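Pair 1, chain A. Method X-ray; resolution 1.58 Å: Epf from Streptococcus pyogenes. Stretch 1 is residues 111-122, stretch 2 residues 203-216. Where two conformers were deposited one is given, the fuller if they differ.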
# COMPACT_ATOMS: atom_id res chain seq x y z
N ASP A 111 1.98 -7.56 -4.26
CA ASP A 111 0.70 -8.18 -4.60
C ASP A 111 -0.30 -8.19 -3.43
O ASP A 111 -1.20 -9.01 -3.40
CB ASP A 111 0.93 -9.61 -5.15
CG ASP A 111 -0.21 -10.20 -5.95
OD1 ASP A 111 -0.83 -9.46 -6.75
OD2 ASP A 111 -0.44 -11.42 -5.82
N HIS A 112 -0.16 -7.24 -2.49
CA HIS A 112 -1.14 -7.03 -1.43
C HIS A 112 -1.99 -5.82 -1.84
O HIS A 112 -1.58 -5.03 -2.70
CB HIS A 112 -0.43 -6.79 -0.09
CG HIS A 112 -0.21 -8.03 0.74
ND1 HIS A 112 -0.30 -7.99 2.12
CD2 HIS A 112 0.12 -9.30 0.36
CE1 HIS A 112 -0.01 -9.21 2.55
NE2 HIS A 112 0.27 -10.04 1.53
N ASP A 113 -3.18 -5.70 -1.24
CA ASP A 113 -4.12 -4.62 -1.49
C ASP A 113 -4.05 -3.62 -0.35
O ASP A 113 -3.99 -4.03 0.83
CB ASP A 113 -5.54 -5.18 -1.62
CG ASP A 113 -5.71 -6.04 -2.86
OD1 ASP A 113 -5.22 -5.65 -3.91
OD2 ASP A 113 -6.26 -7.14 -2.74
N TYR A 114 -4.07 -2.31 -0.68
CA TYR A 114 -3.96 -1.26 0.32
C TYR A 114 -5.05 -0.23 0.16
O TYR A 114 -5.60 -0.06 -0.95
CB TYR A 114 -2.58 -0.59 0.25
CG TYR A 114 -1.47 -1.55 0.63
CD1 TYR A 114 -1.12 -1.74 1.97
CD2 TYR A 114 -0.83 -2.33 -0.33
CE1 TYR A 114 -0.14 -2.67 2.33
CE2 TYR A 114 0.15 -3.27 0.02
CZ TYR A 114 0.48 -3.43 1.36
OH TYR A 114 1.45 -4.36 1.69
N LYS A 115 -5.38 0.44 1.27
CA LYS A 115 -6.39 1.49 1.32
C LYS A 115 -5.77 2.73 1.93
O LYS A 115 -5.41 2.70 3.11
CB LYS A 115 -7.62 1.04 2.13
CG LYS A 115 -8.67 2.14 2.33
CD LYS A 115 -9.71 1.75 3.39
CE LYS A 115 -10.85 2.75 3.44
NZ LYS A 115 -11.88 2.39 4.45
N ILE A 116 -5.65 3.79 1.14
CA ILE A 116 -5.15 5.08 1.60
C ILE A 116 -6.34 5.96 1.89
O ILE A 116 -7.30 6.00 1.10
CB ILE A 116 -4.26 5.73 0.51
CG1 ILE A 116 -2.95 5.00 0.29
CG2 ILE A 116 -4.04 7.24 0.77
CD1 ILE A 116 -2.17 5.52 -0.96
N THR A 117 -6.29 6.71 3.00
CA THR A 117 -7.32 7.69 3.32
C THR A 117 -6.63 8.98 3.70
O THR A 117 -5.54 8.95 4.26
CB THR A 117 -8.25 7.20 4.44
OG1 THR A 117 -7.49 6.86 5.60
CG2 THR A 117 -9.10 6.00 4.01
N PHE A 118 -7.25 10.11 3.38
CA PHE A 118 -6.72 11.42 3.77
C PHE A 118 -7.80 12.43 3.62
O PHE A 118 -8.86 12.11 3.09
CB PHE A 118 -5.47 11.83 2.96
CG PHE A 118 -5.68 11.92 1.46
CD1 PHE A 118 -5.65 10.79 0.67
CD2 PHE A 118 -5.92 13.15 0.85
CE1 PHE A 118 -5.85 10.88 -0.72
CE2 PHE A 118 -6.15 13.24 -0.53
CZ PHE A 118 -6.10 12.11 -1.31
N GLU A 119 -7.53 13.66 4.06
CA GLU A 119 -8.49 14.73 3.87
C GLU A 119 -7.96 15.68 2.82
O GLU A 119 -6.83 16.15 2.93
CB GLU A 119 -8.72 15.50 5.18
CG GLU A 119 -9.31 14.65 6.29
CD GLU A 119 -9.60 15.46 7.54
OE1 GLU A 119 -10.40 16.41 7.46
OE2 GLU A 119 -9.06 15.09 8.61
N GLN A 120 -8.78 15.97 1.82
CA GLN A 120 -8.48 17.02 0.87
C GLN A 120 -8.92 18.30 1.55
O GLN A 120 -10.13 18.49 1.79
CB GLN A 120 -9.21 16.81 -0.46
CG GLN A 120 -9.10 17.99 -1.41
CD GLN A 120 -7.65 18.19 -1.79
OE1 GLN A 120 -7.05 17.32 -2.41
NE2 GLN A 120 -7.05 19.29 -1.31
N GLY A 121 -7.95 19.12 1.95
CA GLY A 121 -8.22 20.42 2.56
C GLY A 121 -8.51 21.45 1.47
O GLY A 121 -8.86 21.10 0.33
N GLN A 122 -8.36 22.74 1.82
CA GLN A 122 -8.66 23.84 0.92
C GLN A 122 -8.02 23.67 -0.45
O GLN A 122 -6.88 23.23 -0.55
CB GLN A 122 -8.21 25.19 1.52
CG GLN A 122 -6.69 25.32 1.67
CD GLN A 122 -6.38 26.49 2.53
OE1 GLN A 122 -6.42 27.65 2.09
NE2 GLN A 122 -6.13 26.22 3.81
N ASP A 203 -3.58 28.69 -2.36
CA ASP A 203 -3.15 27.59 -1.51
C ASP A 203 -3.95 26.31 -1.67
O ASP A 203 -5.14 26.35 -1.90
CB ASP A 203 -3.25 28.00 -0.03
CG ASP A 203 -2.38 29.17 0.37
OD1 ASP A 203 -1.51 29.57 -0.44
OD2 ASP A 203 -2.57 29.68 1.49
N VAL A 204 -3.27 25.17 -1.51
CA VAL A 204 -3.91 23.84 -1.55
C VAL A 204 -3.30 23.04 -0.41
O VAL A 204 -2.08 23.07 -0.24
CB VAL A 204 -3.82 23.14 -2.94
CG1 VAL A 204 -2.36 22.98 -3.43
CG2 VAL A 204 -4.55 21.79 -2.91
N GLU A 205 -4.14 22.35 0.37
CA GLU A 205 -3.68 21.60 1.54
C GLU A 205 -4.23 20.18 1.55
O GLU A 205 -5.39 19.97 1.19
CB GLU A 205 -4.13 22.34 2.82
CG GLU A 205 -3.70 21.69 4.12
CD GLU A 205 -4.35 22.35 5.32
OE1 GLU A 205 -5.55 22.09 5.56
OE2 GLU A 205 -3.65 23.14 6.01
N PHE A 206 -3.40 19.23 2.01
CA PHE A 206 -3.75 17.83 2.18
C PHE A 206 -3.40 17.43 3.59
O PHE A 206 -2.36 17.88 4.09
CB PHE A 206 -2.98 16.94 1.19
CG PHE A 206 -2.91 17.51 -0.21
CD1 PHE A 206 -3.90 17.23 -1.14
CD2 PHE A 206 -1.83 18.31 -0.59
CE1 PHE A 206 -3.81 17.73 -2.45
CE2 PHE A 206 -1.73 18.80 -1.90
CZ PHE A 206 -2.72 18.50 -2.83
N LYS A 207 -4.21 16.61 4.25
CA LYS A 207 -3.84 16.29 5.63
C LYS A 207 -4.36 14.96 6.12
O LYS A 207 -5.21 14.34 5.47
CB LYS A 207 -4.35 17.40 6.59
CG LYS A 207 -5.85 17.61 6.55
CD LYS A 207 -6.25 18.84 7.39
CE LYS A 207 -7.69 19.19 7.17
NZ LYS A 207 -8.19 20.18 8.16
N ASN A 208 -3.82 14.51 7.26
CA ASN A 208 -4.27 13.31 8.01
C ASN A 208 -4.25 12.07 7.11
O ASN A 208 -5.27 11.40 6.88
CB ASN A 208 -5.64 13.57 8.63
CG ASN A 208 -5.54 14.65 9.69
OD1 ASN A 208 -4.52 14.79 10.40
ND2 ASN A 208 -6.59 15.43 9.84
N LEU A 209 -3.05 11.78 6.63
CA LEU A 209 -2.78 10.67 5.71
C LEU A 209 -2.64 9.35 6.46
O LEU A 209 -1.96 9.29 7.50
CB LEU A 209 -1.53 10.98 4.89
CG LEU A 209 -1.55 12.37 4.21
CD1 LEU A 209 -0.34 13.20 4.58
CD2 LEU A 209 -1.70 12.26 2.73
N LYS A 210 -3.30 8.31 5.96
CA LYS A 210 -3.24 6.96 6.56
C LYS A 210 -3.21 5.94 5.44
O LYS A 210 -3.75 6.21 4.36
CB LYS A 210 -4.47 6.68 7.46
CG LYS A 210 -4.54 7.46 8.78
CD LYS A 210 -5.87 7.17 9.50
CE LYS A 210 -6.14 8.23 10.54
NZ LYS A 210 -7.25 7.85 11.44
N ILE A 211 -2.63 4.75 5.70
CA ILE A 211 -2.69 3.65 4.73
C ILE A 211 -2.73 2.36 5.52
O ILE A 211 -1.95 2.19 6.46
CB ILE A 211 -1.57 3.66 3.66
CG1 ILE A 211 -1.74 2.49 2.66
CG2 ILE A 211 -0.16 3.67 4.29
CD1 ILE A 211 -0.66 2.44 1.54
N ILE A 212 -3.59 1.42 5.12
CA ILE A 212 -3.66 0.12 5.78
C ILE A 212 -3.71 -0.97 4.74
O ILE A 212 -4.18 -0.74 3.61
CB ILE A 212 -4.88 -0.01 6.73
CG1 ILE A 212 -6.22 0.26 6.01
CG2 ILE A 212 -4.68 0.92 7.95
CD1 ILE A 212 -7.45 -0.35 6.74
N ASP A 213 -3.22 -2.15 5.12
CA ASP A 213 -3.32 -3.33 4.28
C ASP A 213 -4.76 -3.84 4.36
O ASP A 213 -5.29 -3.97 5.47
CB ASP A 213 -2.31 -4.36 4.79
CG ASP A 213 -2.11 -5.54 3.85
OD1 ASP A 213 -3.11 -6.05 3.33
OD2 ASP A 213 -0.95 -5.94 3.65
N VAL A 214 -5.41 -4.08 3.20
CA VAL A 214 -6.80 -4.59 3.19
C VAL A 214 -6.88 -5.90 2.38
O VAL A 214 -7.96 -6.28 1.92
CB VAL A 214 -7.79 -3.54 2.66
CG1 VAL A 214 -7.92 -2.38 3.64
CG2 VAL A 214 -7.39 -3.05 1.26
N THR A 215 -5.75 -6.60 2.26
CA THR A 215 -5.69 -7.85 1.51
C THR A 215 -6.64 -8.90 2.08
O THR A 215 -6.63 -9.17 3.28
CB THR A 215 -4.26 -8.38 1.57
OG1 THR A 215 -3.37 -7.36 1.08
CG2 THR A 215 -4.08 -9.64 0.78
N ASN A 216 -7.41 -9.56 1.21
CA ASN A 216 -8.24 -10.68 1.64
C ASN A 216 -7.38 -11.90 1.80
O ASN A 216 -6.51 -12.17 0.96
CB ASN A 216 -9.35 -10.96 0.62
CG ASN A 216 -10.36 -9.86 0.58
OD1 ASN A 216 -10.85 -9.39 1.61
ND2 ASN A 216 -10.69 -9.42 -0.63
O HOH W 1 -7.31 -9.02 -1.47
O HOH W 2 1.46 -4.93 4.30
O HOH W 3 -7.03 9.24 6.93
O HOH W 4 -7.03 27.90 -0.65
O HOH W 5 -7.56 23.44 4.49
O HOH W 6 -5.01 30.01 2.63

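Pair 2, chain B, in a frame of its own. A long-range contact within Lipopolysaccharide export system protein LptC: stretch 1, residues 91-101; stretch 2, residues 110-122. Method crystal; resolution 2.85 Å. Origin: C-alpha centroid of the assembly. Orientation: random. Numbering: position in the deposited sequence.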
# COMPACT_ATOMS: atom_id res chain seq x y z
N LEU B 91 -34.46 66.71 -3.61
CA LEU B 91 -34.25 67.80 -4.55
C LEU B 91 -32.76 67.92 -4.84
O LEU B 91 -31.97 68.15 -3.92
CB LEU B 91 -34.81 69.12 -4.00
CG LEU B 91 -34.64 70.36 -4.88
CD1 LEU B 91 -35.39 70.20 -6.20
CD2 LEU B 91 -35.10 71.63 -4.16
N GLN B 92 -32.38 67.73 -6.10
CA GLN B 92 -30.99 67.97 -6.50
C GLN B 92 -30.82 69.48 -6.68
O GLN B 92 -31.19 70.04 -7.71
CB GLN B 92 -30.64 67.22 -7.78
CG GLN B 92 -29.22 67.50 -8.27
CD GLN B 92 -28.73 66.50 -9.31
OE1 GLN B 92 -29.21 65.37 -9.38
NE2 GLN B 92 -27.75 66.92 -10.10
N GLU B 93 -30.26 70.13 -5.66
CA GLU B 93 -30.09 71.58 -5.71
C GLU B 93 -28.88 71.98 -6.56
O GLU B 93 -29.01 72.80 -7.47
CB GLU B 93 -29.96 72.14 -4.29
CG GLU B 93 -31.19 72.91 -3.81
CD GLU B 93 -31.02 73.51 -2.43
OE1 GLU B 93 -31.78 74.45 -2.09
OE2 GLU B 93 -30.13 73.04 -1.69
N TRP B 94 -27.71 71.41 -6.28
CA TRP B 94 -26.50 71.76 -7.02
C TRP B 94 -25.89 70.55 -7.69
O TRP B 94 -26.14 69.40 -7.31
CB TRP B 94 -25.43 72.40 -6.15
CG TRP B 94 -25.80 73.73 -5.74
CD1 TRP B 94 -25.61 74.88 -6.42
CD2 TRP B 94 -26.47 74.06 -4.53
NE1 TRP B 94 -26.12 75.94 -5.69
CE2 TRP B 94 -26.66 75.46 -4.52
CE3 TRP B 94 -26.93 73.30 -3.46
CZ2 TRP B 94 -27.31 76.12 -3.47
CZ3 TRP B 94 -27.55 73.94 -2.41
CH2 TRP B 94 -27.73 75.34 -2.41
N GLU B 95 -25.05 70.83 -8.69
CA GLU B 95 -24.29 69.80 -9.39
C GLU B 95 -22.92 70.37 -9.73
O GLU B 95 -22.81 71.26 -10.58
CB GLU B 95 -25.02 69.34 -10.65
CG GLU B 95 -24.22 68.35 -11.47
CD GLU B 95 -25.07 67.64 -12.51
OE1 GLU B 95 -26.20 67.22 -12.17
OE2 GLU B 95 -24.60 67.49 -13.65
N ILE B 96 -21.88 69.86 -9.07
CA ILE B 96 -20.54 70.43 -9.16
C ILE B 96 -19.61 69.39 -9.76
O ILE B 96 -19.51 68.26 -9.25
CB ILE B 96 -20.04 70.89 -7.79
CG1 ILE B 96 -21.10 71.76 -7.11
CG2 ILE B 96 -18.74 71.66 -7.94
CD1 ILE B 96 -20.70 72.24 -5.74
N THR B 97 -18.91 69.77 -10.82
CA THR B 97 -18.06 68.86 -11.56
C THR B 97 -16.67 69.45 -11.73
O THR B 97 -16.46 70.65 -11.55
CB THR B 97 -18.65 68.56 -12.94
OG1 THR B 97 -18.66 69.77 -13.71
CG2 THR B 97 -20.08 68.05 -12.81
N ALA B 98 -15.72 68.60 -12.09
CA ALA B 98 -14.36 69.00 -12.41
C ALA B 98 -13.67 67.84 -13.10
O ALA B 98 -14.31 66.84 -13.46
CB ALA B 98 -13.60 69.44 -11.15
N ARG B 99 -12.35 67.96 -13.28
CA ARG B 99 -11.55 66.88 -13.85
C ARG B 99 -10.80 66.07 -12.80
O ARG B 99 -10.44 64.92 -13.08
CB ARG B 99 -10.55 67.43 -14.86
CG ARG B 99 -11.17 68.16 -16.03
CD ARG B 99 -10.09 68.68 -16.95
NE ARG B 99 -10.63 69.52 -18.01
N ARG B 100 -10.54 66.63 -11.63
CA ARG B 100 -9.79 65.94 -10.58
C ARG B 100 -10.36 66.35 -9.23
O ARG B 100 -10.73 67.51 -9.03
CB ARG B 100 -8.30 66.28 -10.66
N GLY B 101 -10.44 65.39 -8.31
CA GLY B 101 -11.01 65.65 -7.00
C GLY B 101 -10.33 64.83 -5.93
O GLY B 101 -9.69 63.82 -6.22
N THR B 110 -12.05 68.51 -2.84
CA THR B 110 -11.17 69.49 -3.51
C THR B 110 -11.04 69.17 -5.00
O THR B 110 -10.56 68.10 -5.39
CB THR B 110 -9.76 69.56 -2.87
OG1 THR B 110 -9.83 69.29 -1.47
CG2 THR B 110 -9.07 70.94 -3.06
N LEU B 111 -11.42 70.15 -5.83
CA LEU B 111 -11.62 70.02 -7.28
C LEU B 111 -10.79 71.08 -8.00
O LEU B 111 -10.83 72.25 -7.63
CB LEU B 111 -13.12 70.12 -7.69
CG LEU B 111 -14.13 69.30 -6.88
CD1 LEU B 111 -15.59 69.67 -7.25
CD2 LEU B 111 -13.84 67.89 -7.21
N TYR B 112 -10.06 70.65 -9.03
CA TYR B 112 -8.89 71.34 -9.55
C TYR B 112 -9.00 71.81 -11.00
O TYR B 112 -8.69 72.97 -11.24
CB TYR B 112 -7.65 70.45 -9.32
CG TYR B 112 -7.22 70.39 -7.88
CD1 TYR B 112 -7.46 71.47 -7.06
CD2 TYR B 112 -6.51 69.27 -7.36
CE1 TYR B 112 -7.05 71.49 -5.75
CE2 TYR B 112 -6.09 69.28 -6.01
CZ TYR B 112 -6.37 70.38 -5.25
OH TYR B 112 -5.99 70.45 -3.97
N ASP B 113 -9.12 70.93 -11.94
CA ASP B 113 -9.06 71.31 -13.34
C ASP B 113 -10.46 71.53 -13.91
O ASP B 113 -11.29 70.61 -13.97
CB ASP B 113 -8.28 70.29 -14.12
CG ASP B 113 -6.77 70.56 -14.07
OD1 ASP B 113 -6.31 71.68 -13.62
OD2 ASP B 113 -6.04 69.67 -14.47
N ASP B 114 -10.74 72.79 -14.26
CA ASP B 114 -12.01 73.20 -14.87
C ASP B 114 -13.17 72.81 -13.98
O ASP B 114 -13.82 71.79 -14.23
CB ASP B 114 -12.17 72.55 -16.26
CG ASP B 114 -11.37 73.26 -17.32
OD1 ASP B 114 -10.87 74.34 -17.02
OD2 ASP B 114 -11.23 72.68 -18.44
N VAL B 115 -13.46 73.64 -12.98
CA VAL B 115 -14.57 73.40 -12.06
C VAL B 115 -15.84 74.05 -12.60
O VAL B 115 -15.81 75.21 -13.03
CB VAL B 115 -14.24 73.95 -10.66
CG1 VAL B 115 -15.49 73.94 -9.77
CG2 VAL B 115 -13.10 73.14 -10.04
N LEU B 116 -16.93 73.30 -12.62
CA LEU B 116 -18.25 73.81 -12.98
C LEU B 116 -19.22 73.54 -11.84
O LEU B 116 -19.08 72.56 -11.11
CB LEU B 116 -18.74 73.15 -14.28
CG LEU B 116 -20.21 73.23 -14.68
CD1 LEU B 116 -20.57 74.65 -15.08
CD2 LEU B 116 -20.52 72.26 -15.82
N ALA B 117 -20.22 74.42 -11.70
CA ALA B 117 -21.19 74.29 -10.61
C ALA B 117 -22.53 74.86 -11.06
O ALA B 117 -22.69 76.08 -11.13
CB ALA B 117 -20.70 75.01 -9.35
N LYS B 118 -23.49 73.99 -11.36
CA LYS B 118 -24.81 74.43 -11.79
C LYS B 118 -25.80 74.34 -10.64
O LYS B 118 -25.71 73.46 -9.77
CB LYS B 118 -25.30 73.60 -12.98
CG LYS B 118 -24.40 73.64 -14.19
N ASN B 119 -26.77 75.25 -10.64
CA ASN B 119 -27.85 75.28 -9.67
C ASN B 119 -29.13 74.85 -10.37
O ASN B 119 -29.66 75.59 -11.20
CB ASN B 119 -28.00 76.67 -9.05
CG ASN B 119 -29.13 76.73 -8.04
OD1 ASN B 119 -29.41 75.75 -7.35
ND2 ASN B 119 -29.78 77.88 -7.94
N LEU B 120 -29.64 73.66 -10.02
CA LEU B 120 -30.84 73.13 -10.66
C LEU B 120 -32.13 73.87 -10.24
O LEU B 120 -33.24 73.38 -10.51
CB LEU B 120 -30.97 71.63 -10.37
N LEU B 121 -32.03 75.03 -9.59
CA LEU B 121 -33.20 75.84 -9.29
C LEU B 121 -33.37 76.87 -10.40
O LEU B 121 -32.59 77.84 -10.44
CB LEU B 121 -33.05 76.52 -7.93
CG LEU B 121 -32.94 75.61 -6.71
N PRO B 122 -34.34 76.73 -11.30
CA PRO B 122 -34.42 77.60 -12.47
C PRO B 122 -35.11 78.94 -12.23
O PRO B 122 -35.37 79.66 -13.20
CB PRO B 122 -35.23 76.75 -13.45
CG PRO B 122 -36.19 76.04 -12.57
CD PRO B 122 -35.44 75.75 -11.28

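The sharpest difference between the two pairs lies where the backbones agree almost perfectly: A:Phe118 and B:Ala98 have CA atoms that superpose to 0.1 Å, yet one carries an aromatic ring and the other a single methyl. In pair 1 the phenylalanine reaches its neighbour through A:Phe118 CB, 3.8 Å from A:Leu209 CD2. In pair 2 the matching contact, B:Ala98 CB to B:Val115 CG2 at 3.9 Å, is nearly the same length, but the methyl also meets a second apolar partner, with B:Ala98 CB 3.6 Å from B:Leu111 CB. That leucine, which has no counterpart in pair 1, also places its CD1 3.8 Å from B:Ile96 CG2, so a residue from further along the chain contributes to the packing beside the small side chain.

The frame that holds these choices is an antiparallel pair of strands, their directions 168° apart in pair 1 and 170° in pair 2, with axes approaching to 4.6 Å in both. Fourteen central residues superpose with an RMSD of 0.5 Å. The hydrogen-bonding pattern is the same in both: A:Lys115 N donates to A:Ile212 O at 2.9 Å, as B:Glu95 N does to B:Lys118 O at 2.9 Å, and the next hydrogen-bonded pairs, A:Thr117 with A:Lys210 and B:Thr97 with B:Leu116, also match. Because backbone atoms make these bonds, a lysine can stand where a glutamate does, and a leucine where a lysine does.

An irregularity is shared as well. Beyond the threonines, pair 1 shifts register by one in a beta bulge, and A:Glu119 N donates to A:Lys207 O at 2.8 Å; in pair 2 B:Arg99 N donates to B:Asp113 O at 2.9 Å. The residues that follow these acceptors, A:Asn208 and B:Asp114, both have positive phi, and each sends its side chain back across the gap. The chemistry is exchanged: A:Asn208 ND2 donates to A:Glu119 OE2 at 2.8 Å, whereas B:Arg99 NE and B:Asp114 OD2 form a salt bridge at 3.2 Å. One pair thus uses an acidic group on the first stretch, the other an acidic group on the second stretch.

On the face that carries A:Tyr114 and B:Trp94, the isoleucine is the same in both pairs, A:Ile116 and B:Ile96, but their partners differ in size. A:Ile211 extends CD1 to 3.7 Å from A:Ile116 CG1 and to 3.8 Å from A:Tyr114 CB, while B:Ala117 offers only CB, 4.0 Å from B:Ile96 CG1.

At the far end, A:Tyr114 matches B:Trp94 and A:Asp213 matches B:Asn119. In pair 1 a water links the two polar side chains, lying 2.7 Å from A:Tyr114 OH and donating to A:Asp213 OD2 at 2.7 Å; the same carboxylate oxygen, A:Asp213 OD2, accepts from A:His112 ND1 at 2.6 Å. In pair 2 B:Asn119 OD1 instead lies over one face of the B:Trp94 ring, 3.7 Å from B:Trp94 NE1. The general lesson is that a common backbone fixes where side chains begin, not how they meet.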